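PDB 6C9B: PLP-Dependent L-Arginine Hydroxylase MppP from Streptomyces wadayamensis, which uses pyridoxal 5'-phosphate to oxidise L-arginine, acting as an oxidase rather than an oxygenase, with 4-hydroxy-2-ketoarginine and 2-ketoarginine as products. Local coordinates for residues L97-S102 with R123-D128; D106-V111 with V150-V155. All blocks are in the same frame, centred on the assembly; numbering follows the deposited sequence.

Contact 1. Residues L97-S102 with R123-D128; sequences LARSLS and RGNGLD
The amide of Asn125 lies against the helical backbone at Ala98 and Arg99, yet no hydrogen bond joins 97-102 to 123-128. Its ND2 packs on Ala98 CB at 3.6 Å. At the other end of the amide, Asn125 OD1 meets carbons of Arg99: CB at 3.5 Å and CD at 3.6 Å. The Asn125 CG carbon sits 3.8 Å from Arg99 N. With chi1 at -78°, CG lies beside the backbone N of Asn125, anti to its carbonyl carbon. ND2 is held by hydrogen bonds to Leu121 O and Glu95 OE1 of the same chain, which probably fix the rotation of the amide. The Arg99 guanidinium is turned 31° from the plane of this amide, and its NE makes a salt bridge to Glu95 of the second subunit. The contact is therefore part of the dimer interface, where Arg99 also packs on Gly124 of the second subunit. Asn125 is the first residue beyond helix 116-124, and a Schellman motif ends that helix. Gly126, at positive phi, is its C-prime residue; Gly126 N bonds to Arg123 O, and Leu127 N to Leu122 O. The chain then turns and brings Leu127 against the C-terminal end of helix 90-101. Leu127 CD1 touches Leu101 CB at 3.8 Å and Ala98 O at 3.5 Å, while CD2 comes near Ser102 CA. Leu122 packs on Ala98, Leu101 and Leu127 alike. Ser102 CB approaches Asn125 O at 3.2 Å. The Ser102 hydroxyl instead turns back and donates to Arg99 O, 2.8 Å from OG.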
ATOM      1  N   LEU B  97       7.599   7.149  -6.591  1.00 15.34           N
ATOM      2  CA  LEU B  97       8.526   7.603  -7.622  1.00 15.12           C
ATOM      3  C   LEU B  97       7.849   8.607  -8.544  1.00 17.76           C
ATOM      4  O   LEU B  97       8.444   9.605  -8.956  1.00 17.10           O
ATOM      5  CB  LEU B  97       9.052   6.404  -8.412  1.00 17.91           C
ATOM      6  CG  LEU B  97       9.948   6.706  -9.621  1.00 18.10           C
ATOM      7  CD1 LEU B  97      11.191   7.470  -9.182  1.00 19.02           C
ATOM      8  CD2 LEU B  97      10.329   5.420 -10.363  1.00 20.03           C
ATOM      9  N   ALA B  98       6.620   8.324  -8.928  1.00 16.50           N
ATOM     10  CA  ALA B  98       5.942   9.196  -9.879  1.00 15.73           C
ATOM     11  C   ALA B  98       5.708  10.571  -9.264  1.00 16.85           C
ATOM     12  O   ALA B  98       5.935  11.598  -9.911  1.00 18.05           O
ATOM     13  CB  ALA B  98       4.626   8.555 -10.304  1.00 18.79           C
ATOM     14  N   ARG B  99       5.195  10.609  -8.029  1.00 16.89           N
ATOM     15  CA  ARG B  99       4.962  11.901  -7.399  1.00 17.17           C
ATOM     16  C   ARG B  99       6.287  12.619  -7.179  1.00 18.11           C
ATOM     17  O   ARG B  99       6.359  13.845  -7.329  1.00 20.21           O
ATOM     18  CB  ARG B  99       4.182  11.730  -6.093  1.00 23.54           C
ATOM     19  CG  ARG B  99       3.733  13.098  -5.535  1.00 28.67           C
ATOM     20  CD  ARG B  99       2.306  13.066  -5.047  1.00 25.42           C
ATOM     21  NE  ARG B  99       2.109  12.325  -3.812  1.00 26.79           N
ATOM     22  CZ  ARG B  99       2.511  12.741  -2.617  1.00 25.79           C
ATOM     23  NH1 ARG B  99       2.218  12.020  -1.549  1.00 21.98           N
ATOM     24  NH2 ARG B  99       3.234  13.853  -2.492  1.00 24.62           N
ATOM     25  N   SER B 100       7.359  11.861  -6.892  1.00 17.21           N
ATOM     26  CA  SER B 100       8.682  12.464  -6.718  1.00 19.41           C
ATOM     27  C   SER B 100       9.208  13.036  -8.030  1.00 18.33           C
ATOM     28  O   SER B 100       9.774  14.139  -8.050  1.00 19.58           O
ATOM     29  CB  SER B 100       9.668  11.438  -6.189  1.00 23.08           C
ATOM     30  OG  SER B 100       9.292  11.012  -4.886  1.00 21.08           O
ATOM     31  N   LEU B 101       9.066  12.284  -9.123  1.00 18.37           N
ATOM     32  CA  LEU B 101       9.472  12.788 -10.435  1.00 18.69           C
ATOM     33  C   LEU B 101       8.769  14.089 -10.778  1.00 24.33           C
ATOM     34  O   LEU B 101       9.373  14.982 -11.382  1.00 21.15           O
ATOM     35  CB  LEU B 101       9.182  11.746 -11.514  1.00 17.31           C
ATOM     36  CG  LEU B 101      10.165  10.588 -11.598  1.00 20.87           C
ATOM     37  CD1 LEU B 101       9.559   9.477 -12.450  1.00 20.40           C
ATOM     38  CD2 LEU B 101      11.481  11.052 -12.213  1.00 22.22           C
ATOM     39  N   SER B 102       7.481  14.199 -10.440  1.00 22.41           N
ATOM     40  CA  SER B 102       6.683  15.348 -10.853  1.00 22.33           C
ATOM     41  C   SER B 102       7.207  16.643 -10.252  1.00 22.85           C
ATOM     42  O   SER B 102       6.876  17.723 -10.757  1.00 27.19           O
ATOM     43  CB  SER B 102       5.203  15.137 -10.480  1.00 28.08           C
ATOM     44  OG  SER B 102       4.955  15.406  -9.106  1.00 30.96           O
ATOM     45  N   ARG B 123       1.134   9.214 -15.516  1.00 18.16           N
ATOM     46  CA  ARG B 123       0.219  10.206 -16.060  1.00 16.16           C
ATOM     47  C   ARG B 123      -0.610  10.852 -14.966  1.00 19.35           C
ATOM     48  O   ARG B 123      -0.876  12.064 -15.002  1.00 21.27           O
ATOM     49  CB  ARG B 123      -0.699   9.570 -17.099  1.00 22.06           C
ATOM     50  CG  ARG B 123      -0.081   9.263 -18.439  1.00 38.52           C
ATOM     51  CD  ARG B 123      -1.199   8.955 -19.469  1.00 54.03           C
ATOM     52  NE  ARG B 123      -0.743   8.964 -20.864  1.00 69.48           N
ATOM     53  CZ  ARG B 123      -0.793   7.928 -21.704  1.00 73.15           C
ATOM     54  NH1 ARG B 123      -1.288   6.750 -21.325  1.00 54.45           N
ATOM     55  NH2 ARG B 123      -0.347   8.076 -22.946  1.00 71.09           N
ATOM     56  N   GLY B 124      -1.062  10.049 -13.996  1.00 18.23           N
ATOM     57  CA  GLY B 124      -1.884  10.573 -12.923  1.00 19.25           C
ATOM     58  C   GLY B 124      -1.171  11.595 -12.068  1.00 20.35           C
ATOM     59  O   GLY B 124      -1.810  12.440 -11.448  1.00 22.25           O
ATOM     60  N   ASN B 125       0.153  11.521 -12.005  1.00 18.83           N
ATOM     61  CA  ASN B 125       0.938  12.498 -11.275  1.00 18.15           C
ATOM     62  C   ASN B 125       1.461  13.609 -12.173  1.00 23.33           C
ATOM     63  O   ASN B 125       2.332  14.374 -11.747  1.00 24.90           O
ATOM     64  CB  ASN B 125       2.079  11.779 -10.573  1.00 19.15           C
ATOM     65  CG  ASN B 125       1.612  11.085  -9.315  1.00 20.83           C
ATOM     66  OD1 ASN B 125       1.413  11.749  -8.300  1.00 22.87           O
ATOM     67  ND2 ASN B 125       1.390   9.797  -9.381  1.00 20.63           N
ATOM     68  N   GLY B 126       0.932  13.735 -13.379  1.00 20.79           N
ATOM     69  CA  GLY B 126       1.239  14.878 -14.228  1.00 21.76           C
ATOM     70  C   GLY B 126       2.418  14.732 -15.152  1.00 22.19           C
ATOM     71  O   GLY B 126       2.862  15.745 -15.717  1.00 24.84           O
ATOM     72  N   LEU B 127       2.947  13.527 -15.333  1.00 19.09           N
ATOM     73  CA  LEU B 127       4.058  13.304 -16.239  1.00 17.18           C
ATOM     74  C   LEU B 127       3.558  13.013 -17.655  1.00 20.82           C
ATOM     75  O   LEU B 127       2.666  12.181 -17.862  1.00 20.90           O
ATOM     76  CB  LEU B 127       4.937  12.174 -15.705  1.00 18.89           C
ATOM     77  CG  LEU B 127       5.537  12.623 -14.364  1.00 27.85           C
ATOM     78  CD1 LEU B 127       5.939  11.532 -13.447  1.00 45.10           C
ATOM     79  CD2 LEU B 127       6.691  13.653 -14.585  1.00 24.33           C
ATOM     80  N   ASP B 128       4.153  13.690 -18.633  1.00 17.68           N
ATOM     81  CA  ASP B 128       3.877  13.406 -20.037  1.00 19.54           C
ATOM     82  C   ASP B 128       4.719  12.215 -20.448  1.00 21.16           C
ATOM     83  O   ASP B 128       5.888  12.112 -20.068  1.00 27.71           O
ATOM     84  CB  ASP B 128       4.216  14.616 -20.899  1.00 26.29           C
ATOM     85  CG  ASP B 128       3.757  14.469 -22.353  1.00 56.84           C
ATOM     86  OD1 ASP B 128       2.766  13.755 -22.617  1.00 65.01           O
ATOM     87  OD2 ASP B 128       4.390  15.086 -23.231  1.00 69.96           O
TER

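Contact 2. Residues D106-V111 with V150-V155; sequences DRVALV and VGCVFV
Leu110 and Phe154 stand side by side on one face of two parallel strands and point the same way. Leu110 CD1 meets the ring obliquely, 3.5 Å from Phe154 CD1. In both residues CG is anti to the backbone N, with chi1 177° in Leu110 and -168° in Phe154. Val108 runs alongside Phe154 in the same direction, its CG1 packed on Phe154 CB. Its methyls also border Cys152 CB. Leu97 and Met94 of helix 90-101 pack against Phe154 on this face. On the other face, Ala109 CB touches CG2 of both Val150 and Val153, each at 4.2 Å. Just ahead of strand 152-156, Val150 CB lies 3.5 Å from Arg107 O. The Arg107 guanidinium bonds through NH1 to Ser149 OG.

The backbones are joined by four hydrogen bonds. Gly151 N donates to Arg107 O, and Ala109 N to Cys152 O. Ala109 O accepts from Phe154 N at 2.7 Å, and Phe154 O from Val111 N at 3.2 Å. Strand 107-112 lies between 128-133 and 152-156 in a mixed seven-stranded sheet, covered on the Phe154 face by helix 90-101, as in the large domain of class-I (fold type I) PLP-dependent aminotransferases.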
ATOM      1  N   ASP B 106       9.115  16.889 -16.369  1.00 23.26           N
ATOM      2  CA  ASP B 106       7.887  17.079 -17.137  1.00 20.89           C
ATOM      3  C   ASP B 106       7.520  15.852 -17.983  1.00 22.07           C
ATOM      4  O   ASP B 106       6.328  15.563 -18.149  1.00 20.98           O
ATOM      5  CB  ASP B 106       8.023  18.298 -18.065  1.00 25.55           C
ATOM      6  CG  ASP B 106       8.016  19.611 -17.305  1.00 47.35           C
ATOM      7  OD1 ASP B 106       7.276  19.702 -16.308  1.00 51.13           O
ATOM      8  OD2 ASP B 106       8.748  20.537 -17.713  1.00 67.86           O
ATOM      9  N   ARG B 107       8.505  15.140 -18.549  1.00 21.84           N
ATOM     10  CA  ARG B 107       8.252  14.069 -19.520  1.00 17.98           C
ATOM     11  C   ARG B 107       9.113  12.851 -19.192  1.00 19.79           C
ATOM     12  O   ARG B 107      10.257  12.983 -18.736  1.00 19.60           O
ATOM     13  CB  ARG B 107       8.543  14.548 -20.960  1.00 21.49           C
ATOM     14  CG  ARG B 107       7.966  15.913 -21.302  1.00 43.72           C
ATOM     15  CD  ARG B 107       7.570  16.033 -22.786  1.00 45.89           C
ATOM     16  NE  ARG B 107       8.595  15.530 -23.687  1.00 54.32           N
ATOM     17  CZ  ARG B 107       8.363  15.046 -24.904  1.00 71.07           C
ATOM     18  NH1 ARG B 107       9.377  14.620 -25.646  1.00 76.46           N
ATOM     19  NH2 ARG B 107       7.127  14.973 -25.382  1.00 71.54           N
ATOM     20  N   VAL B 108       8.557  11.660 -19.433  1.00 17.74           N
ATOM     21  CA  VAL B 108       9.227  10.389 -19.156  1.00 17.10           C
ATOM     22  C   VAL B 108       9.159   9.526 -20.402  1.00 19.61           C
ATOM     23  O   VAL B 108       8.088   9.386 -20.997  1.00 17.18           O
ATOM     24  CB  VAL B 108       8.562   9.658 -17.968  1.00 18.25           C
ATOM     25  CG1 VAL B 108       9.182   8.311 -17.688  1.00 16.78           C
ATOM     26  CG2 VAL B 108       8.600  10.525 -16.735  1.00 21.27           C
ATOM     27  N   ALA B 109      10.301   8.969 -20.812  1.00 17.42           N
ATOM     28  CA  ALA B 109      10.311   7.954 -21.860  1.00 16.49           C
ATOM     29  C   ALA B 109      10.038   6.610 -21.198  1.00 18.72           C
ATOM     30  O   ALA B 109      10.683   6.265 -20.201  1.00 19.45           O
ATOM     31  CB  ALA B 109      11.651   7.960 -22.595  1.00 17.45           C
ATOM     32  N   LEU B 110       9.031   5.882 -21.704  1.00 15.88           N
ATOM     33  CA  LEU B 110       8.555   4.662 -21.081  1.00 14.95           C
ATOM     34  C   LEU B 110       8.439   3.546 -22.108  1.00 15.44           C
ATOM     35  O   LEU B 110       7.917   3.758 -23.210  1.00 17.67           O
ATOM     36  CB  LEU B 110       7.189   4.878 -20.427  1.00 15.00           C
ATOM     37  CG  LEU B 110       6.513   3.680 -19.790  1.00 17.70           C
ATOM     38  CD1 LEU B 110       7.314   3.099 -18.644  1.00 19.92           C
ATOM     39  CD2 LEU B 110       5.180   4.099 -19.277  1.00 16.43           C
ATOM     40  N   VAL B 111       8.958   2.369 -21.759  1.00 15.46           N
ATOM     41  CA  VAL B 111       8.857   1.235 -22.681  1.00 15.91           C
ATOM     42  C   VAL B 111       7.390   0.918 -22.970  1.00 15.99           C
ATOM     43  O   VAL B 111       6.510   1.044 -22.109  1.00 15.37           O
ATOM     44  CB  VAL B 111       9.608   0.012 -22.127  1.00 18.23           C
ATOM     45  CG1 VAL B 111       8.995  -0.486 -20.805  1.00 17.61           C
ATOM     46  CG2 VAL B 111       9.642  -1.096 -23.167  1.00 22.04           C
ATOM     47  N   VAL B 150      13.368  14.452 -22.176  1.00 22.87           N
ATOM     48  CA  VAL B 150      12.749  13.775 -21.044  1.00 20.45           C
ATOM     49  C   VAL B 150      13.670  13.876 -19.837  1.00 25.07           C
ATOM     50  O   VAL B 150      14.883  14.057 -19.960  1.00 27.65           O
ATOM     51  CB  VAL B 150      12.421  12.293 -21.334  1.00 19.64           C
ATOM     52  CG1 VAL B 150      11.474  12.179 -22.509  1.00 22.58           C
ATOM     53  CG2 VAL B 150      13.703  11.498 -21.602  1.00 25.46           C
ATOM     54  N   GLY B 151      13.073  13.735 -18.657  1.00 20.60           N
ATOM     55  CA  GLY B 151      13.832  13.782 -17.422  1.00 21.68           C
ATOM     56  C   GLY B 151      14.115  12.413 -16.837  1.00 22.08           C
ATOM     57  O   GLY B 151      14.862  12.295 -15.852  1.00 20.88           O
ATOM     58  N   CYS B 152      13.492  11.384 -17.418  1.00 20.38           N
ATOM     59  CA  CYS B 152      13.558  10.019 -16.910  1.00 16.88           C
ATOM     60  C   CYS B 152      13.275   9.087 -18.070  1.00 19.01           C
ATOM     61  O   CYS B 152      12.431   9.390 -18.917  1.00 19.53           O
ATOM     62  CB  CYS B 152      12.544   9.786 -15.795  1.00 16.86           C
ATOM     63  SG  CYS B 152      12.484   8.137 -15.143  1.00 19.75           S
ATOM     64  N   VAL B 153      14.022   7.993 -18.106  1.00 18.26           N
ATOM     65  CA  VAL B 153      13.777   6.849 -18.984  1.00 18.19           C
ATOM     66  C   VAL B 153      13.411   5.702 -18.071  1.00 18.18           C
ATOM     67  O   VAL B 153      14.142   5.422 -17.116  1.00 17.83           O
ATOM     68  CB  VAL B 153      15.023   6.500 -19.816  1.00 17.66           C
ATOM     69  CG1 VAL B 153      14.780   5.243 -20.635  1.00 18.55           C
ATOM     70  CG2 VAL B 153      15.423   7.653 -20.732  1.00 20.61           C
ATOM     71  N   PHE B 154      12.260   5.075 -18.321  1.00 17.03           N
ATOM     72  CA  PHE B 154      11.729   4.034 -17.442  1.00 15.45           C
ATOM     73  C   PHE B 154      11.626   2.722 -18.211  1.00 16.98           C
ATOM     74  O   PHE B 154      10.915   2.650 -19.226  1.00 16.23           O
ATOM     75  CB  PHE B 154      10.365   4.442 -16.910  1.00 19.35           C
ATOM     76  CG  PHE B 154       9.876   3.583 -15.779  1.00 17.40           C
ATOM     77  CD1 PHE B 154       9.486   2.265 -15.999  1.00 20.69           C
ATOM     78  CD2 PHE B 154       9.772   4.087 -14.523  1.00 21.11           C
ATOM     79  CE1 PHE B 154       9.032   1.483 -14.942  1.00 20.73           C
ATOM     80  CE2 PHE B 154       9.305   3.313 -13.482  1.00 21.72           C
ATOM     81  CZ  PHE B 154       8.954   2.005 -13.698  1.00 19.38           C
ATOM     82  N   VAL B 155      12.296   1.677 -17.708  1.00 16.95           N
ATOM     83  CA  VAL B 155      12.327   0.379 -18.378  1.00 14.86           C
ATOM     84  C   VAL B 155      11.889  -0.708 -17.406  1.00 15.11           C
ATOM     85  O   VAL B 155      12.440  -0.836 -16.306  1.00 19.65           O
ATOM     86  CB  VAL B 155      13.721   0.038 -18.935  1.00 17.84           C
ATOM     87  CG1 VAL B 155      13.706  -1.357 -19.623  1.00 19.76           C
ATOM     88  CG2 VAL B 155      14.179   1.089 -19.927  1.00 17.02           C
TER

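Overall arrangement
From the N terminus, helix 90-101 comes first and leads through a short loop into strand 107-112. Helix 116-124 follows, and the turn after it returns to helix 90-101. Contact 1 closes this loop across 20 residues. The chain goes on into strand 128-133, passes two short helices, and reaches strand 152-156. There contact 2 closes a longer loop of 38 residues. The two contacts cross: each loop begins or ends within the span of the other. The centres of contacts 1 and 2 are about 10 Å apart. Asp128 links them, with its N bonded to Asp106 O and its O to Val108 N. Leu101 CD2 packs on Cys152 CB. Contact 1 joins the end of helix 90-101 to the turn that follows helix 116-124, and contact 2 joins two strands of the seven-stranded sheet.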